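Local coordinates for Iron(3+)-hydroxamate-binding protein FhuD (Bacillus subtilis subsp. subtilis, PDB 3G9Q) that binds iron(3+)-hydroxamate complexes such as ferrichrome and hands them to the membrane permease of the FhuCBGD ABC importer, at residues Val18-Gly23 and Ile75-Thr80; Tyr25-Thr30 and Thr253-Leu258. All coordinates share one frame; numbering follows the deposited sequence.

The first segments of interactions 1 and 2 follow one another in the chain, strand 17-19 leading through the short turn Met20-Tyr24 into helix 25-31, while their partners come much later. The contact centres lie about 14 Å apart and the two touch, Gly23 O approaching Asp254 CB at 3.9 Å and Val19 CG1 approaching Tyr25 N at 4.1 Å. Interaction 1 joins neighbouring strands within the first sheet, whereas interaction 2 docks the helix following one of them on the start of helix 255-270, to which the chain returns after the second sheet. Together they link sheet, helix and returning chain in a two-lobed binding protein whose siderophore, as in its relatives, probably sits between the lobes.

Interaction 1 (Val18-Gly23 and Ile75-Thr80); sequences VVMADG and IIVWTT
Val18 and Val19 pair in parallel with Ile75 and Ile76, and Ile76 uses both its backbone groups on the neighbouring strand: its N donates to Val18 O at 3.0 Å, and its O accepts from Met20 N at 2.8 Å. Val18 and Ile75 lie side by side on one face of the sheet, where Val67 of helix 64-68 packs against both. Ile75 turns its terminal methyl back toward Val18, CD1 lying near CB (chi2 -62°). Farther along this side, Met20, present as selenomethionine, lies beside Val77, with CB 3.3 Å from Val77 CG1, and Leu88 of helix 85-91 touches both residues. On the reverse face Val19 CG2 meets Ile76 CG2 at 3.5 Å, while the other branch of Ile76 reaches Ala21 CB through CD1. That same Ala21 methyl sits over the centre of the six-membered ring of Trp78, a CH-pi contact of 3.5 Å to the centroid. Asp22 sets its carboxylate plane almost perpendicular to the indole, at 86°. The indole is further fixed by a hydrogen bond from NE1 to Tyr24 OH and by an edge-to-face meeting with Tyr99. These are the two inner strands of a four-stranded parallel sheet with order 2-1-3-4, consistent with the Rossmann-like lobe of this solute-binding family, with aromatic residues gathered where the strands run out.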
ATOM      1  N   VAL A  18     -20.595  -4.604   0.881  1.00 41.56           N
ATOM      2  CA  VAL A  18     -20.118  -3.839   2.021  1.00 45.26           C
ATOM      3  C   VAL A  18     -18.755  -4.444   2.368  1.00 51.00           C
ATOM      4  O   VAL A  18     -18.649  -5.641   2.685  1.00 41.60           O
ATOM      5  CB  VAL A  18     -21.066  -3.968   3.242  1.00 50.15           C
ATOM      6  CG1 VAL A  18     -20.435  -3.326   4.472  1.00 40.59           C
ATOM      7  CG2 VAL A  18     -22.397  -3.324   2.936  1.00 36.10           C
ATOM      8  N   VAL A  19     -17.717  -3.616   2.286  1.00 39.74           N
ATOM      9  CA  VAL A  19     -16.355  -4.050   2.559  1.00 43.54           C
ATOM     10  C   VAL A  19     -15.881  -3.533   3.904  1.00 47.00           C
ATOM     11  O   VAL A  19     -15.659  -2.341   4.061  1.00 53.74           O
ATOM     12  CB  VAL A  19     -15.398  -3.531   1.463  1.00 50.60           C
ATOM     13  CG1 VAL A  19     -13.996  -4.042   1.704  1.00 58.11           C
ATOM     14  CG2 VAL A  19     -15.898  -3.961   0.099  1.00 53.03           C
HETATM   15  N   MSE A  20     -15.727  -4.416   4.881  1.00 55.93           N
HETATM   16  CA  MSE A  20     -15.273  -3.970   6.193  1.00 63.93           C
HETATM   17  C   MSE A  20     -13.747  -4.001   6.344  1.00 59.26           C
HETATM   18  O   MSE A  20     -13.195  -3.499   7.329  1.00 60.47           O
HETATM   19  CB  MSE A  20     -15.971  -4.780   7.294  1.00 70.23           C
HETATM   20  CG  MSE A  20     -17.373  -4.251   7.635  1.00 74.78           C
HETATM   21 SE   MSE A  20     -18.578  -5.568   8.432  1.00 94.42          SE
HETATM   22  CE  MSE A  20     -18.137  -5.358  10.318  1.00 93.08           C
ATOM     23  N   ALA A  21     -13.068  -4.570   5.350  1.00 55.08           N
ATOM     24  CA  ALA A  21     -11.604  -4.632   5.345  1.00 62.68           C
ATOM     25  C   ALA A  21     -11.079  -3.509   4.450  1.00 65.21           C
ATOM     26  O   ALA A  21     -10.906  -3.704   3.251  1.00 69.49           O
ATOM     27  CB  ALA A  21     -11.140  -5.983   4.810  1.00 55.89           C
ATOM     28  N   ASP A  22     -10.833  -2.339   5.031  1.00 67.68           N
ATOM     29  CA  ASP A  22     -10.342  -1.173   4.280  1.00 69.10           C
ATOM     30  C   ASP A  22      -9.370  -1.486   3.143  1.00 63.68           C
ATOM     31  O   ASP A  22      -9.506  -0.958   2.043  1.00 61.32           O
ATOM     32  CB  ASP A  22      -9.667  -0.189   5.239  1.00 66.21           C
ATOM     33  CG  ASP A  22      -8.888  -0.897   6.328  1.00 61.42           C
ATOM     34  OD1 ASP A  22      -9.537  -1.597   7.136  1.00 77.35           O
ATOM     35  OD2 ASP A  22      -7.649  -0.761   6.382  1.00 45.23           O
ATOM     36  N   GLY A  23      -8.390  -2.341   3.425  1.00 56.98           N
ATOM     37  CA  GLY A  23      -7.384  -2.695   2.440  1.00 49.20           C
ATOM     38  C   GLY A  23      -7.819  -3.384   1.156  1.00 51.62           C
ATOM     39  O   GLY A  23      -6.975  -3.624   0.282  1.00 51.79           O
ATOM     40  N   ILE A  75     -20.823  -9.486   1.918  1.00 53.24           N
ATOM     41  CA  ILE A  75     -20.001  -8.821   2.931  1.00 44.58           C
ATOM     42  C   ILE A  75     -18.581  -9.349   2.931  1.00 42.99           C
ATOM     43  O   ILE A  75     -18.363 -10.556   2.872  1.00 39.14           O
ATOM     44  CB  ILE A  75     -20.534  -9.052   4.355  1.00 41.34           C
ATOM     45  CG1 ILE A  75     -21.896  -8.415   4.504  1.00 36.69           C
ATOM     46  CG2 ILE A  75     -19.595  -8.419   5.368  1.00 18.02           C
ATOM     47  CD1 ILE A  75     -22.001  -6.876   4.336  1.00 56.02           C
ATOM     48  N   ILE A  76     -17.606  -8.461   2.992  1.00 35.95           N
ATOM     49  CA  ILE A  76     -16.251  -8.957   3.055  1.00 45.43           C
ATOM     50  C   ILE A  76     -15.533  -8.387   4.274  1.00 42.52           C
ATOM     51  O   ILE A  76     -15.538  -7.181   4.501  1.00 39.27           O
ATOM     52  CB  ILE A  76     -15.466  -8.682   1.741  1.00 48.79           C
ATOM     53  CG1 ILE A  76     -14.010  -9.055   1.957  1.00 37.04           C
ATOM     54  CG2 ILE A  76     -15.602  -7.239   1.297  1.00 41.52           C
ATOM     55  CD1 ILE A  76     -13.075  -8.065   2.712  1.00 82.41           C
ATOM     56  N   VAL A  77     -14.948  -9.269   5.082  1.00 40.44           N
ATOM     57  CA  VAL A  77     -14.221  -8.848   6.283  1.00 49.71           C
ATOM     58  C   VAL A  77     -12.990  -9.701   6.518  1.00 49.75           C
ATOM     59  O   VAL A  77     -12.892 -10.812   6.008  1.00 54.21           O
ATOM     60  CB  VAL A  77     -15.071  -8.995   7.549  1.00 59.24           C
ATOM     61  CG1 VAL A  77     -16.228  -8.017   7.528  1.00 74.55           C
ATOM     62  CG2 VAL A  77     -15.582 -10.430   7.653  1.00 70.34           C
ATOM     63  N   TRP A  78     -12.056  -9.192   7.307  1.00 43.40           N
ATOM     64  CA  TRP A  78     -10.877  -9.977   7.609  1.00 50.60           C
ATOM     65  C   TRP A  78     -11.212 -10.999   8.699  1.00 58.79           C
ATOM     66  O   TRP A  78     -12.283 -10.939   9.312  1.00 59.84           O
ATOM     67  CB  TRP A  78      -9.725  -9.084   8.074  1.00 45.59           C
ATOM     68  CG  TRP A  78      -8.911  -8.508   6.952  1.00 57.25           C
ATOM     69  CD1 TRP A  78      -8.381  -9.185   5.885  1.00 48.59           C
ATOM     70  CD2 TRP A  78      -8.505  -7.143   6.802  1.00 56.12           C
ATOM     71  NE1 TRP A  78      -7.671  -8.324   5.084  1.00 45.21           N
ATOM     72  CE2 TRP A  78      -7.728  -7.065   5.621  1.00 56.12           C
ATOM     73  CE3 TRP A  78      -8.718  -5.979   7.551  1.00 51.35           C
ATOM     74  CZ2 TRP A  78      -7.167  -5.862   5.171  1.00 51.46           C
ATOM     75  CZ3 TRP A  78      -8.157  -4.781   7.102  1.00 60.58           C
ATOM     76  CH2 TRP A  78      -7.390  -4.735   5.924  1.00 52.35           C
ATOM     77  N   THR A  79     -10.310 -11.957   8.921  1.00 71.58           N
ATOM     78  CA  THR A  79     -10.511 -12.963   9.962  1.00 75.42           C
ATOM     79  C   THR A  79      -9.928 -12.457  11.274  1.00 80.24           C
ATOM     80  O   THR A  79     -10.347 -12.887  12.343  1.00 90.15           O
ATOM     81  CB  THR A  79      -9.830 -14.320   9.628  1.00 68.66           C
ATOM     82  OG1 THR A  79      -8.562 -14.088   8.998  1.00 73.34           O
ATOM     83  CG2 THR A  79     -10.719 -15.172   8.735  1.00 65.37           C
ATOM     84  N   THR A  80      -8.963 -11.545  11.190  1.00 83.06           N
ATOM     85  CA  THR A  80      -8.323 -10.996  12.386  1.00 83.55           C
ATOM     86  C   THR A  80      -9.123  -9.825  12.965  1.00 81.73           C
ATOM     87  O   THR A  80     -10.318  -9.949  13.252  1.00 74.06           O
ATOM     88  CB  THR A  80      -6.849 -10.518  12.091  1.00 86.09           C
ATOM     89  OG1 THR A  80      -6.846  -9.555  11.025  1.00 82.35           O
ATOM     90  CG2 THR A  80      -5.962 -11.701  11.705  1.00 77.61           C
TER

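Interaction 2 (Tyr25-Thr30 and Thr253-Leu258); sequences YGYFKT and TDPISL
Gly26 brings its CA to 3.2 Å from Asp254 OD2, a close approach of the two segments made possible by the lack of a side chain on the glycine. The carboxylate it faces is the N-cap of helix 255-270: Asp254 OD2 takes the N-H of Ser257 from above the carboxylate plane, at 3.3 Å, while OD1 accepts from Ser257 OG at 2.8 Å on its syn side, so the acid is held through both oxygens. Next comes Tyr27, which has CG anti to its carbonyl carbon (chi1 -75°) and so starts its ring off toward Pro255. The ring receives Pro255 CD over the centre of one face, 3.6 Å from the centroid and 8° off the normal, a CH-pi contact, and its CE1 lies 3.4 Å from Asp254 CB. An alanine in place of Tyr27 would probably leave Pro255 CD without its aromatic partner and open a gap beside Asp254 CB, where CE1 had packed. Lys29 contributes only the base of its chain, CB and CG both resting on Ile256 CD1. One turn after Gly26, Thr30 bends its hydroxyl back to Gly26 O, OG1 donating at 2.9 Å to a carbonyl that also accepts Thr30 N. The same OG1 lies 3.3 Å from Pro255 CB. Trp124 of helix 118-143 packs against both Thr30 and Pro255, helix 106-115 meets Tyr27 through Gln107 and Leu108, and strand 35-37 meets Tyr25 and Phe28 through Val35, placing helix 25-31 between the first sheet and the start of helix 255-270.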
ATOM      1  N   TYR A  25     -10.993  -2.376  -0.470  1.00 41.75           N
ATOM      2  CA  TYR A  25     -11.897  -1.472  -1.191  1.00 36.65           C
ATOM      3  C   TYR A  25     -11.450  -1.219  -2.632  1.00 38.72           C
ATOM      4  O   TYR A  25     -12.244  -1.365  -3.567  1.00 38.25           O
ATOM      5  CB  TYR A  25     -12.036  -0.133  -0.452  1.00 32.47           C
ATOM      6  CG  TYR A  25     -12.820   0.887  -1.236  1.00 26.28           C
ATOM      7  CD1 TYR A  25     -14.207   0.781  -1.383  1.00 39.02           C
ATOM      8  CD2 TYR A  25     -12.170   1.898  -1.907  1.00 19.81           C
ATOM      9  CE1 TYR A  25     -14.924   1.666  -2.195  1.00 35.39           C
ATOM     10  CE2 TYR A  25     -12.858   2.776  -2.710  1.00 40.39           C
ATOM     11  CZ  TYR A  25     -14.236   2.665  -2.860  1.00 41.34           C
ATOM     12  OH  TYR A  25     -14.893   3.572  -3.678  1.00 48.42           O
ATOM     13  N   GLY A  26     -10.181  -0.840  -2.800  1.00 33.82           N
ATOM     14  CA  GLY A  26      -9.643  -0.582  -4.128  1.00 35.53           C
ATOM     15  C   GLY A  26      -9.702  -1.763  -5.097  1.00 37.36           C
ATOM     16  O   GLY A  26      -9.685  -1.565  -6.313  1.00 32.48           O
ATOM     17  N   TYR A  27      -9.757  -2.987  -4.566  1.00 37.82           N
ATOM     18  CA  TYR A  27      -9.830  -4.197  -5.398  1.00 48.73           C
ATOM     19  C   TYR A  27     -11.170  -4.312  -6.115  1.00 48.68           C
ATOM     20  O   TYR A  27     -11.230  -4.583  -7.314  1.00 46.04           O
ATOM     21  CB  TYR A  27      -9.629  -5.479  -4.561  1.00 37.48           C
ATOM     22  CG  TYR A  27      -8.207  -5.735  -4.128  1.00 40.68           C
ATOM     23  CD1 TYR A  27      -7.703  -5.147  -2.980  1.00 35.39           C
ATOM     24  CD2 TYR A  27      -7.355  -6.525  -4.887  1.00 30.50           C
ATOM     25  CE1 TYR A  27      -6.396  -5.330  -2.598  1.00 30.86           C
ATOM     26  CE2 TYR A  27      -6.036  -6.713  -4.515  1.00 24.81           C
ATOM     27  CZ  TYR A  27      -5.561  -6.114  -3.370  1.00 38.49           C
ATOM     28  OH  TYR A  27      -4.244  -6.279  -2.975  1.00 47.04           O
ATOM     29  N   PHE A  28     -12.244  -4.114  -5.359  1.00 54.39           N
ATOM     30  CA  PHE A  28     -13.592  -4.209  -5.886  1.00 48.43           C
ATOM     31  C   PHE A  28     -13.852  -3.007  -6.789  1.00 50.51           C
ATOM     32  O   PHE A  28     -14.574  -3.112  -7.779  1.00 46.80           O
ATOM     33  CB  PHE A  28     -14.589  -4.282  -4.719  1.00 49.07           C
ATOM     34  CG  PHE A  28     -14.628  -5.636  -4.033  1.00 47.87           C
ATOM     35  CD1 PHE A  28     -15.620  -6.555  -4.334  1.00 46.60           C
ATOM     36  CD2 PHE A  28     -13.639  -6.012  -3.132  1.00 53.05           C
ATOM     37  CE1 PHE A  28     -15.620  -7.825  -3.752  1.00 43.31           C
ATOM     38  CE2 PHE A  28     -13.637  -7.281  -2.551  1.00 43.92           C
ATOM     39  CZ  PHE A  28     -14.626  -8.182  -2.863  1.00 47.00           C
ATOM     40  N   LYS A  29     -13.248  -1.868  -6.460  1.00 44.35           N
ATOM     41  CA  LYS A  29     -13.414  -0.675  -7.279  1.00 44.90           C
ATOM     42  C   LYS A  29     -12.821  -0.984  -8.653  1.00 41.70           C
ATOM     43  O   LYS A  29     -13.457  -0.747  -9.679  1.00 45.68           O
ATOM     44  CB  LYS A  29     -12.706   0.532  -6.640  1.00 48.26           C
ATOM     45  CG  LYS A  29     -12.952   1.856  -7.350  1.00 40.38           C
ATOM     46  CD  LYS A  29     -14.418   2.175  -7.425  1.00 38.73           C
ATOM     47  CE  LYS A  29     -14.671   3.135  -8.567  1.00 49.79           C
ATOM     48  NZ  LYS A  29     -16.121   3.198  -8.907  1.00 63.07           N
ATOM     49  N   THR A  30     -11.611  -1.531  -8.682  1.00 35.09           N
ATOM     50  CA  THR A  30     -10.998  -1.867  -9.964  1.00 51.25           C
ATOM     51  C   THR A  30     -11.897  -2.825 -10.759  1.00 52.29           C
ATOM     52  O   THR A  30     -12.157  -2.603 -11.942  1.00 53.33           O
ATOM     53  CB  THR A  30      -9.600  -2.512  -9.796  1.00 43.34           C
ATOM     54  OG1 THR A  30      -8.750  -1.616  -9.074  1.00 49.43           O
ATOM     55  CG2 THR A  30      -8.966  -2.779 -11.157  1.00 42.39           C
ATOM     56  N   THR A 253      -2.144  -1.566  -0.388  1.00 39.51           N
ATOM     57  CA  THR A 253      -1.445  -2.111  -1.545  1.00 42.41           C
ATOM     58  C   THR A 253      -2.446  -2.662  -2.557  1.00 42.33           C
ATOM     59  O   THR A 253      -2.179  -3.657  -3.224  1.00 49.55           O
ATOM     60  CB  THR A 253      -0.472  -3.268  -1.154  1.00 51.33           C
ATOM     61  OG1 THR A 253      -1.207  -4.333  -0.528  1.00 46.98           O
ATOM     62  CG2 THR A 253       0.617  -2.770  -0.204  1.00 43.95           C
ATOM     63  N   ASP A 254      -3.605  -2.027  -2.660  1.00 40.94           N
ATOM     64  CA  ASP A 254      -4.623  -2.457  -3.613  1.00 45.40           C
ATOM     65  C   ASP A 254      -4.247  -1.836  -4.965  1.00 44.43           C
ATOM     66  O   ASP A 254      -3.428  -0.921  -5.018  1.00 44.74           O
ATOM     67  CB  ASP A 254      -5.995  -1.965  -3.163  1.00 50.64           C
ATOM     68  CG  ASP A 254      -6.007  -0.470  -2.895  1.00 56.96           C
ATOM     69  OD1 ASP A 254      -5.426  -0.045  -1.868  1.00 46.97           O
ATOM     70  OD2 ASP A 254      -6.578   0.274  -3.722  1.00 52.97           O
ATOM     71  N   PRO A 255      -4.851  -2.310  -6.068  1.00 49.43           N
ATOM     72  CA  PRO A 255      -4.594  -1.832  -7.440  1.00 44.44           C
ATOM     73  C   PRO A 255      -4.589  -0.309  -7.636  1.00 45.99           C
ATOM     74  O   PRO A 255      -3.762   0.236  -8.383  1.00 46.53           O
ATOM     75  CB  PRO A 255      -5.689  -2.512  -8.255  1.00 37.03           C
ATOM     76  CG  PRO A 255      -5.894  -3.805  -7.522  1.00 44.66           C
ATOM     77  CD  PRO A 255      -5.888  -3.358  -6.067  1.00 45.29           C
ATOM     78  N   ILE A 256      -5.520   0.381  -6.985  1.00 44.77           N
ATOM     79  CA  ILE A 256      -5.583   1.835  -7.097  1.00 39.95           C
ATOM     80  C   ILE A 256      -4.444   2.515  -6.335  1.00 44.26           C
ATOM     81  O   ILE A 256      -3.823   3.446  -6.844  1.00 46.30           O
ATOM     82  CB  ILE A 256      -6.883   2.393  -6.531  1.00 34.50           C
ATOM     83  CG1 ILE A 256      -8.067   1.755  -7.241  1.00 33.79           C
ATOM     84  CG2 ILE A 256      -6.866   3.924  -6.645  1.00 20.85           C
ATOM     85  CD1 ILE A 256      -9.419   1.999  -6.579  1.00 37.63           C
ATOM     86  N   SER A 257      -4.203   2.065  -5.105  1.00 39.17           N
ATOM     87  CA  SER A 257      -3.155   2.636  -4.274  1.00 41.45           C
ATOM     88  C   SER A 257      -1.780   2.385  -4.883  1.00 46.19           C
ATOM     89  O   SER A 257      -0.898   3.255  -4.846  1.00 36.72           O
ATOM     90  CB  SER A 257      -3.194   2.041  -2.867  1.00 46.70           C
ATOM     91  OG  SER A 257      -4.311   2.506  -2.133  1.00 44.10           O
ATOM     92  N   LEU A 258      -1.602   1.186  -5.433  1.00 41.76           N
ATOM     93  CA  LEU A 258      -0.346   0.809  -6.064  1.00 41.38           C
ATOM     94  C   LEU A 258      -0.073   1.750  -7.232  1.00 43.82           C
ATOM     95  O   LEU A 258       1.061   2.196  -7.427  1.00 47.67           O
ATOM     96  CB  LEU A 258      -0.400  -0.651  -6.545  1.00 38.44           C
ATOM     97  CG  LEU A 258      -0.377  -1.745  -5.466  1.00 42.66           C
ATOM     98  CD1 LEU A 258      -0.443  -3.121  -6.111  1.00 35.52           C
ATOM     99  CD2 LEU A 258       0.888  -1.607  -4.625  1.00 36.57           C
TER